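Short chain dehydrogenase (Salmonella typhi, PDB 3G1T) is probably an NAD(P)-dependent oxidoreductase of the short-chain dehydrogenase family, built on a Rossmann fold. Local coordinates at residues C194-G199 with T242-P247. Sequence-based numbering, arbitrary orientation.
Sequences CINPGG and TFDAQP
Asn196 and Asp244 sit side by side on one face of two adjacent parallel strands, 194-196 and 242-244, and their side chains cross obliquely. Along Asn196, CB lies 3.5 Å from Asp244 OD2. CG, anti to the backbone N (chi1 169°), is 3.8 Å from the same Asp244 OD2. ND2 donates to Asp244 OD2 at 3.1 Å, the oxygen lying close to the amide plane but being met from above the carboxylate plane; the two flat groups are 80° apart. OD1 accepts from Gly198 N at 3.0 Å, the donor standing above the amide's carbonyl plane, and closes an Asx turn where strand gives way to loop. ND2 and OD1 thus each have one partner, which fixes the turn of the amide. Asp244 OD2 also forms a salt bridge with Arg158, which hydrogen-bonds Thr242 OG1 as well. The backbones are joined by hydrogen bonds from Phe243 N to Cys194 O, Asn196 N to Phe243 O (2.8 Å, nearly straight) and Ala245 N to Asn196 O. One water bridges Asn196 O and Gln246 N. Strand 242-244 is the outermost seventh strand of the short-chain dehydrogenase Rossmann sheet (order 3-2-1-4-5-6-7), beside 190-196. Ile195 and Phe243 pack on helix 224-231, whereas Cys194, on the other face, meets helix 165-185.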
loop_
_atom_site.group_PDB
_atom_site.type_symbol
_atom_site.label_atom_id
_atom_site.label_comp_id
_atom_site.label_asym_id
_atom_site.label_seq_id
_atom_site.Cartn_x
_atom_site.Cartn_y
_atom_site.Cartn_z
ATOM N N CYS A 194 -8.481 5.238 -10.976
ATOM C CA CYS A 194 -7.304 6.129 -10.716
ATOM C C CYS A 194 -6.843 6.934 -11.916
ATOM O O CYS A 194 -7.017 6.485 -13.079
ATOM C CB CYS A 194 -6.116 5.257 -10.317
ATOM S SG CYS A 194 -6.190 4.670 -8.571
ATOM N N ILE A 195 -6.223 8.085 -11.635
ATOM C CA ILE A 195 -5.486 8.874 -12.674
ATOM C C ILE A 195 -3.993 9.026 -12.299
ATOM O O ILE A 195 -3.671 9.396 -11.141
ATOM C CB ILE A 195 -6.101 10.295 -12.850
ATOM C CG1 ILE A 195 -7.469 10.216 -13.502
ATOM C CG2 ILE A 195 -5.154 11.231 -13.767
ATOM C CD1 ILE A 195 -8.006 11.558 -14.033
ATOM N N ASN A 196 -3.128 8.704 -13.265
ATOM C CA ASN A 196 -1.666 8.990 -13.179
ATOM C C ASN A 196 -1.391 10.253 -13.996
ATOM O O ASN A 196 -1.394 10.177 -15.229
ATOM C CB ASN A 196 -0.870 7.814 -13.731
ATOM C CG ASN A 196 0.624 8.165 -13.925
ATOM O OD1 ASN A 196 1.139 9.050 -13.248
ATOM N ND2 ASN A 196 1.287 7.524 -14.909
ATOM N N PRO A 197 -1.118 11.404 -13.332
ATOM C CA PRO A 197 -0.978 12.594 -14.172
ATOM C C PRO A 197 0.239 12.511 -15.094
ATOM O O PRO A 197 0.267 13.235 -16.080
ATOM C CB PRO A 197 -0.828 13.763 -13.186
ATOM C CG PRO A 197 -0.509 13.194 -11.907
ATOM C CD PRO A 197 -0.926 11.709 -11.914
ATOM N N GLY A 198 1.213 11.641 -14.794
ATOM C CA GLY A 198 2.491 11.632 -15.574
ATOM C C GLY A 198 3.280 12.854 -15.133
ATOM O O GLY A 198 2.835 13.655 -14.264
ATOM N N GLY A 199 4.458 12.988 -15.710
ATOM C CA GLY A 199 5.309 14.159 -15.387
ATOM C C GLY A 199 4.647 15.501 -15.758
ATOM O O GLY A 199 4.503 15.815 -16.944
ATOM N N THR A 242 -7.068 2.193 -14.169
ATOM C CA THR A 242 -6.106 3.242 -13.848
ATOM C C THR A 242 -5.634 3.826 -15.184
ATOM O O THR A 242 -5.249 3.092 -16.090
ATOM C CB THR A 242 -4.971 2.658 -12.892
ATOM O OG1 THR A 242 -4.053 3.782 -12.606
ATOM C CG2 THR A 242 -4.252 1.479 -13.511
ATOM N N PHE A 243 -5.802 5.148 -15.336
ATOM C CA PHE A 243 -5.589 5.851 -16.597
ATOM C C PHE A 243 -4.375 6.738 -16.565
ATOM O O PHE A 243 -4.133 7.448 -15.578
ATOM C CB PHE A 243 -6.774 6.740 -16.956
ATOM C CG PHE A 243 -8.102 5.954 -17.123
ATOM C CD1 PHE A 243 -8.417 5.375 -18.365
ATOM C CD2 PHE A 243 -8.977 5.814 -16.036
ATOM C CE1 PHE A 243 -9.678 4.676 -18.539
ATOM C CE2 PHE A 243 -10.194 5.048 -16.170
ATOM C CZ PHE A 243 -10.543 4.538 -17.398
ATOM N N ASP A 244 -3.625 6.725 -17.666
ATOM C CA ASP A 244 -2.510 7.682 -17.833
ATOM C C ASP A 244 -2.935 8.938 -18.592
ATOM O O ASP A 244 -3.471 8.851 -19.699
ATOM C CB ASP A 244 -1.363 7.074 -18.607
ATOM C CG ASP A 244 -0.562 6.055 -17.795
ATOM O OD1 ASP A 244 0.344 5.424 -18.396
ATOM O OD2 ASP A 244 -0.786 5.885 -16.596
ATOM N N ALA A 245 -2.804 10.066 -17.934
ATOM C CA ALA A 245 -2.999 11.386 -18.599
ATOM C C ALA A 245 -2.065 11.601 -19.810
ATOM O O ALA A 245 -2.441 12.300 -20.778
ATOM C CB ALA A 245 -2.861 12.502 -17.578
ATOM N N GLN A 246 -0.872 11.028 -19.756
ATOM C CA GLN A 246 0.087 11.171 -20.813
ATOM C C GLN A 246 0.692 9.795 -21.146
ATOM O O GLN A 246 1.731 9.415 -20.588
ATOM C CB GLN A 246 1.198 12.150 -20.369
ATOM C CG GLN A 246 0.725 13.503 -19.742
ATOM C CD GLN A 246 1.902 14.282 -19.211
ATOM O OE1 GLN A 246 2.031 14.463 -18.014
ATOM N NE2 GLN A 246 2.817 14.656 -20.094
ATOM N N PRO A 247 0.053 9.022 -22.045
ATOM C CA PRO A 247 0.536 7.646 -22.301
ATOM C C PRO A 247 1.722 7.558 -23.281
ATOM O O PRO A 247 2.473 6.558 -23.271
ATOM C CB PRO A 247 -0.713 6.926 -22.870
ATOM C CG PRO A 247 -1.844 7.994 -22.862
ATOM C CD PRO A 247 -1.178 9.320 -22.799
HETATM O O HOH W 1 0.469 9.794 -17.362
#